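Membrane-bound lytic murein transglycosylase A (PDB 6QK4) probably cleaves the beta-1,4 linkage between N-acetylmuramic acid and N-acetylglucosamine in peptidoglycan, leaving a 1,6-anhydro bond in the muramic acid residue. Local coordinates at residues Q62-A67 / R80-T85; G101-Y106 / L288-P293; E163-Q168 / A231-N236. One frame throughout, in Å; residues are numbered along the deposited sequence.

Contact 1 of 3, residues Q62-A67 / R80-T85; sequences QRACAA and RTFFET
Phe82 carries a buried helix-helix contact by bringing one edge of its ring against Ala64 and Ala67, where helix 76-86 packs beside helix 62-68 in the helical N-terminal part of the chain. The third helix of this group, 44-55, is linked in two ways: the disulfide between Cys65 and Cys52 ties it covalently to helix 62-68, and its Leu48 touches Phe82. The contact between 62-67 and 80-85 is a case of one large side chain meeting small ones, since alanines let the ring come close to the backbone of the neighbouring helix. With chi1 at 164°, CG of Phe82 lies trans to its own amide nitrogen, a torsion that carries the ring across to the other helix. There CE1 of Phe82 lies 3.7 Å from Ala67 CB, close to the plane of the ring. The far edge is also engaged: Phe82 CD2 sits 3.8 Å above the centre of the Phe83 ring, and Phe83 in turn touches Leu302 and Phe304 of strand 298-307. No hydrogen bond links the two segments. Their nearest polar approach is instead that of an aromatic C-H edge to a carbonyl oxygen, with Phe82 CE1 3.3 Å from Ala64 O.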
loop_
_atom_site.group_PDB
_atom_site.type_symbol
_atom_site.label_atom_id
_atom_site.label_comp_id
_atom_site.label_asym_id
_atom_site.label_seq_id
_atom_site.Cartn_x
_atom_site.Cartn_y
_atom_site.Cartn_z
ATOM N N GLN A 62 -23.821 14.555 7.212
ATOM C CA GLN A 62 -24.671 14.930 6.087
ATOM C C GLN A 62 -24.285 16.288 5.524
ATOM O O GLN A 62 -24.205 16.454 4.301
ATOM C CB GLN A 62 -26.160 14.936 6.541
ATOM C CG GLN A 62 -26.741 13.584 6.740
ATOM C CD GLN A 62 -28.198 13.654 7.302
ATOM O OE1 GLN A 62 -28.828 14.733 7.301
ATOM N NE2 GLN A 62 -28.721 12.506 7.769
ATOM N N ARG A 63 -24.111 17.300 6.384
ATOM C CA ARG A 63 -23.814 18.623 5.862
ATOM C C ARG A 63 -22.455 18.665 5.187
ATOM O O ARG A 63 -22.301 19.307 4.144
ATOM C CB ARG A 63 -23.825 19.676 6.965
ATOM C CG ARG A 63 -25.223 20.033 7.451
ATOM C CD ARG A 63 -25.053 20.934 8.682
ATOM N NE ARG A 63 -24.240 22.128 8.404
ATOM C CZ ARG A 63 -23.038 22.386 8.938
ATOM N NH1 ARG A 63 -22.463 21.530 9.790
ATOM N NH2 ARG A 63 -22.398 23.506 8.605
ATOM N N ALA A 64 -21.437 18.099 5.829
ATOM C CA ALA A 64 -20.103 18.131 5.229
ATOM C C ALA A 64 -20.082 17.429 3.876
ATOM O O ALA A 64 -19.424 17.908 2.932
ATOM C CB ALA A 64 -19.065 17.486 6.166
ATOM N N CYS A 65 -20.731 16.255 3.784
ATOM C CA CYS A 65 -20.767 15.508 2.535
ATOM C C CYS A 65 -21.540 16.259 1.456
ATOM O O CYS A 65 -21.116 16.291 0.292
ATOM C CB CYS A 65 -21.347 14.126 2.759
ATOM S SG CYS A 65 -20.014 13.059 3.417
ATOM N N ALA A 66 -22.643 16.919 1.823
ATOM C CA ALA A 66 -23.342 17.747 0.835
ATOM C C ALA A 66 -22.429 18.848 0.274
ATOM O O ALA A 66 -22.385 19.068 -0.945
ATOM C CB ALA A 66 -24.636 18.325 1.442
ATOM N N ALA A 67 -21.687 19.544 1.141
ATOM C CA ALA A 67 -20.773 20.580 0.672
ATOM C C ALA A 67 -19.640 19.973 -0.124
ATOM O O ALA A 67 -19.174 20.563 -1.104
ATOM C CB ALA A 67 -20.225 21.371 1.855
ATOM N N ARG A 80 -9.213 23.650 0.899
ATOM C CA ARG A 80 -8.646 24.000 2.209
ATOM C C ARG A 80 -9.704 24.717 3.050
ATOM O O ARG A 80 -9.889 24.415 4.234
ATOM C CB ARG A 80 -7.402 24.888 2.057
ATOM C CG ARG A 80 -6.619 25.109 3.351
ATOM C CD ARG A 80 -5.334 25.856 3.081
ATOM N NE ARG A 80 -4.382 25.146 2.206
ATOM C CZ ARG A 80 -3.560 24.161 2.610
ATOM N NH1 ARG A 80 -3.579 23.704 3.884
ATOM N NH2 ARG A 80 -2.728 23.612 1.724
ATOM N N THR A 81 -10.418 25.658 2.433
ATOM C CA THR A 81 -11.467 26.371 3.181
ATOM C C THR A 81 -12.552 25.426 3.672
ATOM O O THR A 81 -13.035 25.508 4.824
ATOM C CB THR A 81 -12.030 27.459 2.286
ATOM O OG1 THR A 81 -10.965 28.362 2.077
ATOM C CG2 THR A 81 -13.215 28.148 2.965
ATOM N N PHE A 82 -12.915 24.463 2.835
ATOM C CA PHE A 82 -13.889 23.477 3.253
ATOM C C PHE A 82 -13.422 22.726 4.493
ATOM O O PHE A 82 -14.202 22.490 5.405
ATOM C CB PHE A 82 -14.147 22.499 2.085
ATOM C CG PHE A 82 -14.829 21.246 2.491
ATOM C CD1 PHE A 82 -16.186 21.232 2.586
ATOM C CD2 PHE A 82 -14.115 20.065 2.730
ATOM C CE1 PHE A 82 -16.905 20.111 2.941
ATOM C CE2 PHE A 82 -14.826 18.914 3.103
ATOM C CZ PHE A 82 -16.233 18.919 3.193
ATOM N N PHE A 83 -12.201 22.164 4.467
ATOM C CA PHE A 83 -11.790 21.356 5.615
ATOM C C PHE A 83 -11.726 22.223 6.888
ATOM O O PHE A 83 -12.107 21.776 7.972
ATOM C CB PHE A 83 -10.431 20.689 5.317
ATOM C CG PHE A 83 -10.537 19.563 4.355
ATOM C CD1 PHE A 83 -11.212 18.410 4.743
ATOM C CD2 PHE A 83 -9.972 19.617 3.095
ATOM C CE1 PHE A 83 -11.312 17.286 3.866
ATOM C CE2 PHE A 83 -10.060 18.502 2.219
ATOM C CZ PHE A 83 -10.735 17.366 2.615
ATOM N N GLU A 84 -11.294 23.483 6.739
ATOM C CA GLU A 84 -11.133 24.375 7.894
ATOM C C GLU A 84 -12.484 24.770 8.452
ATOM O O GLU A 84 -12.621 24.989 9.657
ATOM C CB GLU A 84 -10.313 25.616 7.499
ATOM C CG GLU A 84 -8.807 25.310 7.259
ATOM C CD GLU A 84 -8.055 26.532 6.906
ATOM O OE1 GLU A 84 -8.715 27.619 6.902
ATOM O OE2 GLU A 84 -6.863 26.478 6.595
ATOM N N THR A 85 -13.516 24.785 7.602
ATOM C CA THR A 85 -14.863 25.222 7.937
ATOM C C THR A 85 -15.721 24.089 8.487
ATOM O O THR A 85 -16.528 24.314 9.398
ATOM C CB THR A 85 -15.544 25.808 6.672
ATOM O OG1 THR A 85 -14.856 26.986 6.245
ATOM C CG2 THR A 85 -17.025 26.136 6.884
#

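Contact 2 of 3, residues G101-Y106 / L288-P293; sequences GLVTGY and LQTTRP
Val103 meets Leu288 and Thr290 in a small buried contact between two strands that exchange no hydrogen bonds with each other. The apolar part is a meeting of methyl groups, with the side chains of Val103 and Leu288 reaching tip to tip. CG2 of Val103 lies 3.9 Å from Leu288 CD1, while its other branch, CG1, comes within 4.1 Å of Leu288 CD2, so each valine methyl has its own leucine methyl. Met341 and Tyr320 extend this apolar surface around Leu288, and Met335 does so beside Val103.

The second kind of interaction sets a methyl against a hydroxyl. Thr290 also points at Val103, its OG1 lying 3.8 Å from Val103 CG2. A chi1 of -176° sets this hydroxyl beside the carbonyl carbon, facing Val103, and its polar need is met by a hydrogen bond to Asn338 O on strand 336-346. The threonine can therefore offer its oxygen to an apolar neighbour without leaving it unpaired.

Backbone bonding explains how the two segments come to face each other. Strand 336-346 pairs antiparallel with both strand 101-114, where Val103 bonds to Gln337, and strand 285-291, and so bridges the two segments. Their closest CA atoms, those of Val103 and Thr290, are 7.3 Å apart. Such side-chain packing between curled strands that share a neighbour is consistent with the inside of a double-psi beta-barrel, the fold of the clan to which the 3D domain belongs.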
loop_
_atom_site.group_PDB
_atom_site.type_symbol
_atom_site.label_atom_id
_atom_site.label_comp_id
_atom_site.label_asym_id
_atom_site.label_seq_id
_atom_site.Cartn_x
_atom_site.Cartn_y
_atom_site.Cartn_z
ATOM N N GLY A 101 4.250 8.068 16.658
ATOM C CA GLY A 101 3.869 6.717 16.252
ATOM C C GLY A 101 4.447 6.334 14.906
ATOM O O GLY A 101 5.104 7.134 14.254
ATOM N N LEU A 102 4.247 5.090 14.497
ATOM C CA LEU A 102 4.991 4.545 13.379
ATOM C C LEU A 102 4.133 4.537 12.111
ATOM O O LEU A 102 2.959 4.125 12.138
ATOM C CB LEU A 102 5.482 3.131 13.702
ATOM C CG LEU A 102 6.169 2.398 12.573
ATOM C CD1 LEU A 102 7.512 3.057 12.329
ATOM C CD2 LEU A 102 6.326 0.923 12.909
ATOM N N VAL A 103 4.710 5.015 11.012
ATOM C CA VAL A 103 4.073 5.004 9.677
ATOM C C VAL A 103 4.840 4.042 8.776
ATOM O O VAL A 103 6.017 4.285 8.432
ATOM C CB VAL A 103 4.078 6.391 9.029
ATOM C CG1 VAL A 103 3.250 6.369 7.694
ATOM C CG2 VAL A 103 3.428 7.369 10.005
ATOM N N THR A 104 4.173 2.979 8.346
ATOM C CA THR A 104 4.745 2.095 7.347
ATOM C C THR A 104 4.014 2.319 6.014
ATOM O O THR A 104 3.149 3.185 5.917
ATOM C CB THR A 104 4.681 0.629 7.821
ATOM O OG1 THR A 104 3.361 0.300 8.257
ATOM C CG2 THR A 104 5.641 0.412 9.008
ATOM N N GLY A 105 4.323 1.525 4.980
ATOM C CA GLY A 105 3.688 1.746 3.683
ATOM C C GLY A 105 3.275 0.466 2.982
ATOM O O GLY A 105 3.796 -0.610 3.267
ATOM N N TYR A 106 2.250 0.582 2.121
ATOM C CA TYR A 106 1.851 -0.567 1.294
ATOM C C TYR A 106 1.453 -0.072 -0.084
ATOM O O TYR A 106 1.391 1.145 -0.354
ATOM C CB TYR A 106 0.721 -1.370 1.932
ATOM C CG TYR A 106 -0.669 -0.772 2.069
ATOM C CD1 TYR A 106 -0.918 0.372 2.858
ATOM C CD2 TYR A 106 -1.773 -1.413 1.462
ATOM C CE1 TYR A 106 -2.241 0.818 3.004
ATOM C CE2 TYR A 106 -3.064 -0.997 1.644
ATOM C CZ TYR A 106 -3.276 0.154 2.399
ATOM O OH TYR A 106 -4.586 0.546 2.570
ATOM N N LEU A 288 -1.607 13.649 8.641
ATOM C CA LEU A 288 -0.442 12.840 8.931
ATOM C C LEU A 288 0.818 13.680 8.709
ATOM O O LEU A 288 1.013 14.210 7.629
ATOM C CB LEU A 288 -0.458 11.588 8.016
ATOM C CG LEU A 288 0.596 10.530 8.297
ATOM C CD1 LEU A 288 0.519 9.992 9.729
ATOM C CD2 LEU A 288 0.443 9.358 7.269
ATOM N N GLN A 289 1.677 13.742 9.725
ATOM C CA GLN A 289 2.973 14.394 9.609
ATOM C C GLN A 289 4.025 13.314 9.768
ATOM O O GLN A 289 4.056 12.640 10.804
ATOM C CB GLN A 289 3.098 15.448 10.702
ATOM C CG GLN A 289 4.525 16.125 10.675
ATOM C CD GLN A 289 4.620 17.198 11.747
ATOM O OE1 GLN A 289 3.859 17.181 12.733
ATOM N NE2 GLN A 289 5.524 18.140 11.557
ATOM N N THR A 290 4.866 13.138 8.744
ATOM C CA THR A 290 5.854 12.048 8.756
ATOM C C THR A 290 7.009 12.452 7.801
ATOM O O THR A 290 7.220 13.650 7.566
ATOM C CB THR A 290 5.154 10.692 8.474
ATOM O OG1 THR A 290 6.134 9.662 8.598
ATOM C CG2 THR A 290 4.594 10.582 7.029
ATOM N N THR A 291 7.749 11.493 7.251
ATOM C CA THR A 291 8.797 11.792 6.277
ATOM C C THR A 291 8.743 10.782 5.137
ATOM O O THR A 291 8.160 9.708 5.267
ATOM C CB THR A 291 10.226 11.764 6.904
ATOM O OG1 THR A 291 10.393 10.545 7.645
ATOM C CG2 THR A 291 10.412 12.932 7.868
ATOM N N ARG A 292 9.422 11.136 4.018
ATOM C CA ARG A 292 9.459 10.240 2.856
ATOM C C ARG A 292 10.536 9.184 3.036
ATOM O O ARG A 292 11.629 9.497 3.477
ATOM C CB ARG A 292 9.779 11.022 1.602
ATOM C CG ARG A 292 8.816 12.094 1.247
ATOM C CD ARG A 292 8.946 12.404 -0.239
ATOM N NE ARG A 292 7.776 13.176 -0.600
ATOM C CZ ARG A 292 6.741 12.691 -1.257
ATOM N NH1 ARG A 292 6.772 11.437 -1.690
ATOM N NH2 ARG A 292 5.712 13.481 -1.527
ATOM N N PRO A 293 10.283 7.968 2.588
ATOM C CA PRO A 293 11.194 6.857 2.909
ATOM C C PRO A 293 12.611 6.971 2.350
ATOM O O PRO A 293 13.559 6.522 3.014
ATOM C CB PRO A 293 10.469 5.633 2.314
ATOM C CG PRO A 293 9.311 6.163 1.494
ATOM C CD PRO A 293 8.979 7.542 2.036
#

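Contact 3 of 3, residues E163-Q168 / A231-N236; sequences EAFFLQ and ALLDTN
Phe165 on helix 161-170 meets Leu233 and Asn236, a buried contact within the MltA-specific insert domain that joins helix 161-170 to helix 229-234 and the turn that follows it. Early in the first segment, Phe165 leaves its helix in the extended chi1 setting (-176°), which sends the ring toward the other segment. CD2 of Phe165 packs 3.8 Å from Leu233 CD2, which approaches obliquely, the two side chains running alongside one another in opposing senses; Ile198 of helix 198-204 touches both. Phe166, the next residue, takes Phe165 CD1 over the centre of its ring at 4.0 Å and reaches Met215 and Ile218 of helix 215-224. Leu167 then places the helix against strand 101-114, touching Pro109 and Leu111.

Opposite Phe165, the chain turns beyond Leu233, steadied by Thr235 OG1, which donates to Leu232 O at 2.7 Å in the carbonyl plane. This places Asn236 beside the CE2-CZ end of the ring, its CB in the ring plane at the edge, 3.8 Å from Phe165 CZ. Its OD1 accepts from the backbone N of Arg196 and of Arg238, which fixes the rotation of the amide and turns its NH2 group to the aromatic side. Ring and amide planes stand 73° apart, and Asn236 ND2 lies obliquely 3.4 Å from Phe165 CZ.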
loop_
_atom_site.group_PDB
_atom_site.type_symbol
_atom_site.label_atom_id
_atom_site.label_comp_id
_atom_site.label_asym_id
_atom_site.label_seq_id
_atom_site.Cartn_x
_atom_site.Cartn_y
_atom_site.Cartn_z
ATOM N N GLU A 163 8.809 -9.105 -11.544
ATOM C CA GLU A 163 7.487 -8.691 -11.078
ATOM C C GLU A 163 6.661 -9.862 -10.550
ATOM O O GLU A 163 5.942 -9.711 -9.558
ATOM C CB GLU A 163 6.725 -7.978 -12.190
ATOM C CG GLU A 163 7.447 -6.746 -12.689
ATOM C CD GLU A 163 6.695 -5.967 -13.760
ATOM O OE1 GLU A 163 5.468 -6.092 -13.864
ATOM O OE2 GLU A 163 7.366 -5.196 -14.495
ATOM N N ALA A 164 6.693 -11.016 -11.236
ATOM C CA ALA A 164 5.968 -12.187 -10.752
ATOM C C ALA A 164 6.457 -12.592 -9.366
ATOM O O ALA A 164 5.664 -12.903 -8.472
ATOM C CB ALA A 164 6.161 -13.359 -11.738
ATOM N N PHE A 165 7.770 -12.603 -9.188
ATOM C CA PHE A 165 8.379 -12.922 -7.908
ATOM C C PHE A 165 7.891 -11.989 -6.817
ATOM O O PHE A 165 7.570 -12.430 -5.711
ATOM C CB PHE A 165 9.889 -12.817 -8.057
ATOM C CG PHE A 165 10.652 -13.207 -6.846
ATOM C CD1 PHE A 165 10.915 -12.269 -5.832
ATOM C CD2 PHE A 165 11.149 -14.522 -6.724
ATOM C CE1 PHE A 165 11.671 -12.622 -4.696
ATOM C CE2 PHE A 165 11.937 -14.891 -5.592
ATOM C CZ PHE A 165 12.192 -13.942 -4.597
ATOM N N PHE A 166 7.880 -10.683 -7.082
ATOM C CA PHE A 166 7.429 -9.766 -6.025
ATOM C C PHE A 166 5.933 -9.739 -5.846
ATOM O O PHE A 166 5.469 -9.398 -4.753
ATOM C CB PHE A 166 7.987 -8.361 -6.281
ATOM C CG PHE A 166 9.455 -8.290 -5.931
ATOM C CD1 PHE A 166 9.861 -8.457 -4.608
ATOM C CD2 PHE A 166 10.418 -8.184 -6.907
ATOM C CE1 PHE A 166 11.196 -8.466 -4.278
ATOM C CE2 PHE A 166 11.760 -8.170 -6.578
ATOM C CZ PHE A 166 12.156 -8.321 -5.274
ATOM N N LEU A 167 5.166 -10.170 -6.851
ATOM C CA LEU A 167 3.749 -10.374 -6.607
ATOM C C LEU A 167 3.552 -11.528 -5.641
ATOM O O LEU A 167 2.678 -11.467 -4.770
ATOM C CB LEU A 167 3.025 -10.628 -7.932
ATOM C CG LEU A 167 1.589 -11.100 -7.896
ATOM C CD1 LEU A 167 0.763 -9.914 -7.435
ATOM C CD2 LEU A 167 1.115 -11.484 -9.248
ATOM N N GLN A 168 4.354 -12.601 -5.792
ATOM C CA GLN A 168 4.330 -13.677 -4.805
ATOM C C GLN A 168 4.665 -13.185 -3.403
ATOM O O GLN A 168 4.051 -13.637 -2.439
ATOM C CB GLN A 168 5.297 -14.792 -5.191
ATOM C CG GLN A 168 4.780 -15.652 -6.287
ATOM C CD GLN A 168 5.832 -16.633 -6.746
ATOM O OE1 GLN A 168 6.973 -16.270 -7.014
ATOM N NE2 GLN A 168 5.429 -17.877 -6.879
ATOM N N ALA A 231 18.432 -18.754 -11.914
ATOM C CA ALA A 231 19.166 -19.227 -10.735
ATOM C C ALA A 231 19.017 -18.288 -9.544
ATOM O O ALA A 231 18.981 -18.746 -8.394
ATOM C CB ALA A 231 20.649 -19.420 -11.064
ATOM N N LEU A 232 18.927 -16.977 -9.777
ATOM C CA LEU A 232 18.716 -16.079 -8.642
ATOM C C LEU A 232 17.368 -16.337 -7.995
ATOM O O LEU A 232 17.253 -16.433 -6.762
ATOM C CB LEU A 232 18.816 -14.620 -9.095
ATOM C CG LEU A 232 18.480 -13.502 -8.073
ATOM C CD1 LEU A 232 19.374 -13.526 -6.809
ATOM C CD2 LEU A 232 18.502 -12.118 -8.781
ATOM N N LEU A 233 16.321 -16.473 -8.811
ATOM C CA LEU A 233 15.009 -16.657 -8.215
ATOM C C LEU A 233 14.944 -17.972 -7.440
ATOM O O LEU A 233 14.300 -18.035 -6.372
ATOM C CB LEU A 233 13.933 -16.567 -9.292
ATOM C CG LEU A 233 13.925 -15.298 -10.147
ATOM C CD1 LEU A 233 12.701 -15.225 -10.992
ATOM C CD2 LEU A 233 13.939 -14.072 -9.266
ATOM N N ASP A 234 15.674 -19.001 -7.919
ATOM C CA ASP A 234 15.712 -20.297 -7.257
ATOM C C ASP A 234 16.405 -20.246 -5.900
ATOM O O ASP A 234 16.238 -21.173 -5.104
ATOM C CB ASP A 234 16.421 -21.310 -8.135
ATOM C CG ASP A 234 15.542 -21.868 -9.207
ATOM O OD1 ASP A 234 14.321 -21.565 -9.211
ATOM O OD2 ASP A 234 16.074 -22.593 -10.060
ATOM N N THR A 235 17.141 -19.182 -5.590
ATOM C CA THR A 235 17.697 -19.092 -4.248
ATOM C C THR A 235 16.635 -18.835 -3.185
ATOM O O THR A 235 16.975 -18.858 -2.002
ATOM C CB THR A 235 18.768 -18.002 -4.168
ATOM O OG1 THR A 235 18.148 -16.722 -4.284
ATOM C CG2 THR A 235 19.805 -18.167 -5.250
ATOM N N ASN A 236 15.370 -18.543 -3.563
ATOM C CA ASN A 236 14.266 -18.418 -2.624
ATOM C C ASN A 236 13.413 -19.674 -2.672
ATOM O O ASN A 236 12.603 -19.828 -3.599
ATOM C CB ASN A 236 13.399 -17.180 -2.943
ATOM C CG ASN A 236 12.134 -17.131 -2.100
ATOM O OD1 ASN A 236 12.119 -17.663 -0.993
ATOM N ND2 ASN A 236 11.046 -16.505 -2.613
#

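Overall arrangement
All three contacts are buried and cross-segment hydrogen bonds are absent from each, yet their places in the fold differ. Contact 2 lies nearest the middle of the chain, its centre about 12 Å from the chain's centre, and joins strands through aliphatic methyls and one hydroxyl. Contacts 1 and 3 are peripheral helical packings on opposite sides of the chain's centre, their own centres about 47 Å apart, and each rests on a single phenylalanine: one ring edge against alanines and a carbonyl in contact 1, a leucine and an amide in contact 3. Strand 101-114 supplies contact 2 and also backs helix 161-170; contact 3 as a whole is nested, along the chain, within the loop closed by contact 2.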